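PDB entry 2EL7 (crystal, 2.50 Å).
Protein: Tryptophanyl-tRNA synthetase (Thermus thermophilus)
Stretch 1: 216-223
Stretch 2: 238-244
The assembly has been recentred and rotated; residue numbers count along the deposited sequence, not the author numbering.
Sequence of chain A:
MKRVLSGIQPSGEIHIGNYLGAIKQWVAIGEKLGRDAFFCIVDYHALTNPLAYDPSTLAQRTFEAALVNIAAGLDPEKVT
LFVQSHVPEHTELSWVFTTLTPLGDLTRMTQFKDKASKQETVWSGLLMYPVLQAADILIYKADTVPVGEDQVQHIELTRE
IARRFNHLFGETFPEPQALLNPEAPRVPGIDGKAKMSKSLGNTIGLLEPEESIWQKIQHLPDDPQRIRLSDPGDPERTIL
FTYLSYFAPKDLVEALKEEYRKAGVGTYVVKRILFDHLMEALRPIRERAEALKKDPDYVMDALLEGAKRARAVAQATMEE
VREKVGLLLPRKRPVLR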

ATOM      1  N   LYS A 216     -21.282 -37.450  11.544  1.00 45.97           N
ATOM      2  CA  LYS A 216     -20.432 -37.525  10.357  1.00 44.40           C
ATOM      3  C   LYS A 216     -19.677 -38.853  10.260  1.00 49.67           C
ATOM      4  O   LYS A 216     -19.498 -39.394   9.171  1.00 55.07           O
ATOM      5  CB  LYS A 216     -19.458 -36.345  10.328  1.00 34.27           C
ATOM      6  CG  LYS A 216     -20.137 -35.030   9.982  1.00 31.62           C
ATOM      7  CD  LYS A 216     -19.151 -33.890   9.981  1.00 38.11           C
ATOM      8  CE  LYS A 216     -19.817 -32.557   9.693  1.00 31.90           C
ATOM      9  NZ  LYS A 216     -18.836 -31.432   9.814  1.00 37.87           N
ATOM     10  N   ILE A 217     -19.236 -39.384  11.396  1.00 53.02           N
ATOM     11  CA  ILE A 217     -18.527 -40.664  11.402  1.00 54.96           C
ATOM     12  C   ILE A 217     -19.562 -41.732  11.047  1.00 56.06           C
ATOM     13  O   ILE A 217     -19.310 -42.660  10.279  1.00 48.89           O
ATOM     14  CB  ILE A 217     -17.960 -40.986  12.810  1.00 49.74           C
ATOM     15  CG1 ILE A 217     -17.096 -39.823  13.304  1.00 42.97           C
ATOM     16  CG2 ILE A 217     -17.148 -42.266  12.770  1.00 45.03           C
ATOM     17  CD1 ILE A 217     -15.987 -39.486  12.382  1.00 37.29           C
ATOM     18  N   GLN A 218     -20.736 -41.563  11.640  1.00 60.86           N
ATOM     19  CA  GLN A 218     -21.869 -42.448  11.454  1.00 60.35           C
ATOM     20  C   GLN A 218     -22.160 -42.626   9.977  1.00 64.60           C
ATOM     21  O   GLN A 218     -22.495 -43.728   9.537  1.00 57.13           O
ATOM     22  CB  GLN A 218     -23.090 -41.828  12.116  1.00 65.82           C
ATOM     23  CG  GLN A 218     -24.216 -42.782  12.399  1.00 75.30           C
ATOM     24  CD  GLN A 218     -23.895 -43.693  13.557  1.00 75.07           C
ATOM     25  OE1 GLN A 218     -23.391 -43.241  14.587  1.00 61.78           O
ATOM     26  NE2 GLN A 218     -24.190 -44.982  13.400  1.00 76.70           N
ATOM     27  N   HIS A 219     -22.029 -41.530   9.225  1.00 62.18           N
ATOM     28  CA  HIS A 219     -22.305 -41.516   7.793  1.00 55.96           C
ATOM     29  C   HIS A 219     -21.101 -41.632   6.873  1.00 56.58           C
ATOM     30  O   HIS A 219     -21.253 -41.511   5.659  1.00 53.60           O
ATOM     31  CB  HIS A 219     -23.083 -40.254   7.415  1.00 60.28           C
ATOM     32  CG  HIS A 219     -24.514 -40.257   7.861  1.00 77.42           C
ATOM     33  ND1 HIS A 219     -24.885 -40.311   9.189  1.00 81.15           N
ATOM     34  CD2 HIS A 219     -25.667 -40.174   7.154  1.00 81.88           C
ATOM     35  CE1 HIS A 219     -26.203 -40.256   9.281  1.00 77.63           C
ATOM     36  NE2 HIS A 219     -26.702 -40.172   8.060  1.00 83.62           N
ATOM     37  N   LEU A 220     -19.906 -41.852   7.422  1.00 58.94           N
ATOM     38  CA  LEU A 220     -18.738 -41.988   6.557  1.00 59.84           C
ATOM     39  C   LEU A 220     -19.076 -43.065   5.548  1.00 65.38           C
ATOM     40  O   LEU A 220     -19.581 -44.130   5.908  1.00 62.26           O
ATOM     41  CB  LEU A 220     -17.487 -42.401   7.334  1.00 47.83           C
ATOM     42  CG  LEU A 220     -16.890 -41.424   8.344  1.00 54.21           C
ATOM     43  CD1 LEU A 220     -15.537 -41.964   8.788  1.00 51.20           C
ATOM     44  CD2 LEU A 220     -16.729 -40.039   7.731  1.00 46.84           C
ATOM     45  N   PRO A 221     -18.826 -42.793   4.264  1.00 72.19           N
ATOM     46  CA  PRO A 221     -19.110 -43.745   3.186  1.00 77.32           C
ATOM     47  C   PRO A 221     -18.275 -45.017   3.300  1.00 80.38           C
ATOM     48  O   PRO A 221     -17.332 -45.078   4.088  1.00 80.36           O
ATOM     49  CB  PRO A 221     -18.778 -42.946   1.925  1.00 74.53           C
ATOM     50  CG  PRO A 221     -18.992 -41.519   2.349  1.00 76.74           C
ATOM     51  CD  PRO A 221     -18.371 -41.505   3.717  1.00 72.78           C
ATOM     52  N   ASP A 222     -18.630 -46.022   2.502  1.00 90.15           N
ATOM     53  CA  ASP A 222     -17.932 -47.309   2.480  1.00 95.53           C
ATOM     54  C   ASP A 222     -18.435 -48.149   1.311  1.00100.43           C
ATOM     55  O   ASP A 222     -19.564 -48.647   1.352  1.00104.09           O
ATOM     56  CB  ASP A 222     -18.187 -48.071   3.780  1.00 93.87           C
ATOM     57  CG  ASP A 222     -17.626 -49.478   3.748  1.00 93.53           C
ATOM     58  OD1 ASP A 222     -17.914 -50.245   4.691  1.00 93.20           O
ATOM     59  OD2 ASP A 222     -16.897 -49.818   2.786  1.00 92.51           O
ATOM     60  N   ASP A 223     -17.604 -48.323   0.282  1.00101.97           N
ATOM     61  CA  ASP A 223     -18.008 -49.107  -0.889  1.00102.16           C
ATOM     62  C   ASP A 223     -18.107 -50.607  -0.626  1.00102.75           C
ATOM     63  O   ASP A 223     -17.427 -51.135   0.257  1.00105.79           O
ATOM     64  CB  ASP A 223     -17.049 -48.863  -2.051  1.00100.95           C
ATOM     65  CG  ASP A 223     -17.719 -48.153  -3.211  1.00111.07           C
ATOM     66  OD1 ASP A 223     -18.755 -48.653  -3.703  1.00111.11           O
ATOM     67  OD2 ASP A 223     -17.211 -47.093  -3.634  1.00117.02           O
ATOM     68  N   THR A 238     -11.405 -47.579   3.027  1.00 49.37           N
ATOM     69  CA  THR A 238     -12.441 -46.624   3.421  1.00 58.19           C
ATOM     70  C   THR A 238     -11.857 -45.448   4.226  1.00 62.66           C
ATOM     71  O   THR A 238     -10.930 -45.629   5.027  1.00 66.01           O
ATOM     72  CB  THR A 238     -13.515 -47.314   4.275  1.00 57.00           C
ATOM     73  OG1 THR A 238     -13.830 -48.588   3.697  1.00 55.49           O
ATOM     74  CG2 THR A 238     -14.776 -46.458   4.347  1.00 35.31           C
ATOM     75  N   ILE A 239     -12.394 -44.246   4.024  1.00 62.46           N
ATOM     76  CA  ILE A 239     -11.872 -43.099   4.756  1.00 63.88           C
ATOM     77  C   ILE A 239     -11.983 -43.436   6.240  1.00 62.16           C
ATOM     78  O   ILE A 239     -11.264 -42.883   7.075  1.00 55.89           O
ATOM     79  CB  ILE A 239     -12.649 -41.779   4.434  1.00 63.48           C
ATOM     80  CG1 ILE A 239     -14.016 -41.770   5.109  1.00 66.02           C
ATOM     81  CG2 ILE A 239     -12.817 -41.629   2.929  1.00 53.37           C
ATOM     82  CD1 ILE A 239     -14.745 -40.436   4.965  1.00 68.93           C
ATOM     83  N   LEU A 240     -12.871 -44.378   6.546  1.00 56.93           N
ATOM     84  CA  LEU A 240     -13.094 -44.827   7.911  1.00 56.90           C
ATOM     85  C   LEU A 240     -11.805 -45.334   8.563  1.00 54.85           C
ATOM     86  O   LEU A 240     -11.532 -45.020   9.728  1.00 59.82           O
ATOM     87  CB  LEU A 240     -14.145 -45.933   7.933  1.00 58.21           C
ATOM     88  CG  LEU A 240     -14.611 -46.385   9.314  1.00 63.63           C
ATOM     89  CD1 LEU A 240     -15.527 -45.336   9.919  1.00 62.14           C
ATOM     90  CD2 LEU A 240     -15.348 -47.703   9.184  1.00 72.70           C
ATOM     91  N   PHE A 241     -11.015 -46.117   7.828  1.00 51.78           N
ATOM     92  CA  PHE A 241      -9.761 -46.634   8.376  1.00 40.71           C
ATOM     93  C   PHE A 241      -8.612 -45.669   8.184  1.00 44.34           C
ATOM     94  O   PHE A 241      -7.536 -45.865   8.755  1.00 40.38           O
ATOM     95  CB  PHE A 241      -9.413 -47.985   7.756  1.00 46.63           C
ATOM     96  CG  PHE A 241      -9.987 -49.149   8.506  1.00 51.16           C
ATOM     97  CD1 PHE A 241      -9.286 -49.727   9.555  1.00 54.73           C
ATOM     98  CD2 PHE A 241     -11.266 -49.624   8.210  1.00 58.37           C
ATOM     99  CE1 PHE A 241      -9.851 -50.761  10.305  1.00 49.14           C
ATOM    100  CE2 PHE A 241     -11.843 -50.659   8.954  1.00 53.92           C
ATOM    101  CZ  PHE A 241     -11.135 -51.225  10.002  1.00 51.93           C
ATOM    102  N   THR A 242      -8.834 -44.630   7.377  1.00 43.07           N
ATOM    103  CA  THR A 242      -7.812 -43.612   7.142  1.00 40.30           C
ATOM    104  C   THR A 242      -7.802 -42.734   8.391  1.00 40.84           C
ATOM    105  O   THR A 242      -6.754 -42.511   9.008  1.00 41.96           O
ATOM    106  CB  THR A 242      -8.149 -42.760   5.902  1.00 46.10           C
ATOM    107  OG1 THR A 242      -8.102 -43.587   4.732  1.00 50.72           O
ATOM    108  CG2 THR A 242      -7.160 -41.623   5.741  1.00 44.43           C
ATOM    109  N   TYR A 243      -8.983 -42.252   8.765  1.00 38.11           N
ATOM    110  CA  TYR A 243      -9.131 -41.438   9.956  1.00 33.78           C
ATOM    111  C   TYR A 243      -8.656 -42.261  11.131  1.00 37.52           C
ATOM    112  O   TYR A 243      -7.885 -41.781  11.956  1.00 48.55           O
ATOM    113  CB  TYR A 243     -10.586 -41.068  10.191  1.00 27.19           C
ATOM    114  CG  TYR A 243     -11.168 -40.068   9.224  1.00 36.00           C
ATOM    115  CD1 TYR A 243     -12.483 -39.639   9.367  1.00 41.44           C
ATOM    116  CD2 TYR A 243     -10.411 -39.534   8.177  1.00 33.93           C
ATOM    117  CE1 TYR A 243     -13.045 -38.705   8.498  1.00 38.33           C
ATOM    118  CE2 TYR A 243     -10.969 -38.588   7.296  1.00 36.62           C
ATOM    119  CZ  TYR A 243     -12.291 -38.187   7.467  1.00 33.99           C
ATOM    120  OH  TYR A 243     -12.892 -37.310   6.586  1.00 36.27           O
ATOM    121  N   LEU A 244      -9.115 -43.508  11.212  1.00 42.52           N
ATOM    122  CA  LEU A 244      -8.720 -44.375  12.322  1.00 42.48           C
ATOM    123  C   LEU A 244      -7.203 -44.371  12.495  1.00 43.21           C
ATOM    124  O   LEU A 244      -6.691 -44.354  13.614  1.00 47.03           O
ATOM    125  CB  LEU A 244      -9.207 -45.809  12.085  1.00 40.63           C
ATOM    126  CG  LEU A 244      -8.924 -46.827  13.201  1.00 32.08           C
ATOM    127  CD1 LEU A 244      -9.790 -46.514  14.403  1.00 25.70           C
ATOM    128  CD2 LEU A 244      -9.202 -48.236  12.705  1.00 28.28           C
TER

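What forms the apolar centre of this contact? It is L220, which lies just past the end of the first helix, points its CA-to-CB bond toward the second stretch and has more of its surface covered there than any other residue of the pair. Its chi1 is m and its chi2 t, and its end touches three partners. L220 CD2 lies 3.4 Å from I239 CD1; L220 CD1 lies 3.6 Å from L240 CD1, 3.9 Å from Y243 CD1 and 4.0 Å from I239 CG1. A branched, uncharged side chain suits this place, because its forked end can touch several apolar neighbours at once and leaves no polar group unsatisfied in a buried site.

How does the second helix present a surface for that leucine? I239 and Y243 are one helical turn apart, linked by the backbone hydrogen bond from Y243 N to I239 O (2.9 Å), and both direct their CA-to-CB bonds toward the first stretch. L240 starts sideways, but with chi1 t and chi2 p its end comes nearer. The tyrosine suits a mixed setting: its ring carbons give L220 an apolar neighbour, approached obliquely, while its OH is hydrogen-bonded elsewhere in the structure.

What flanks the leucine along the first stretch? I217, in the last turn of its helix, also starts sideways and brings its end closer, so that its CG2 reaches L240 CD1 at 4.5 Å, a loose contact that extends the buried apolar patch. Its carbonyl O accepts a 3.0 Å hydrogen bond from L220 N, tying the leucine's backbone to the helix end. On the exposed side, P221 sets its ring carbon CD 4.0 Å from I239 CD1; the proline ring thus adds apolar surface next to L220.

How does the contact end at its polar edge? Measured between CA atoms, the stretches come closest here, with D222 CA and T238 CA 5.6 Å apart. T238 turns toward the first stretch. T238 CG2 lies 3.8 Å from D222 CA and only 2.9 Å from P221 O, too short for favourable packing, while T238 OG1 donates a weak hydrogen bond to D222 OD2 at 3.4 Å. Threonine suits this border because it carries both a methyl and a hydroxyl. The bond's length and the poor order of D222 suggest that it adds little, and most of the 337 Å² buried between the stretches belongs to I217, L220, P221, I239, L240 and Y243.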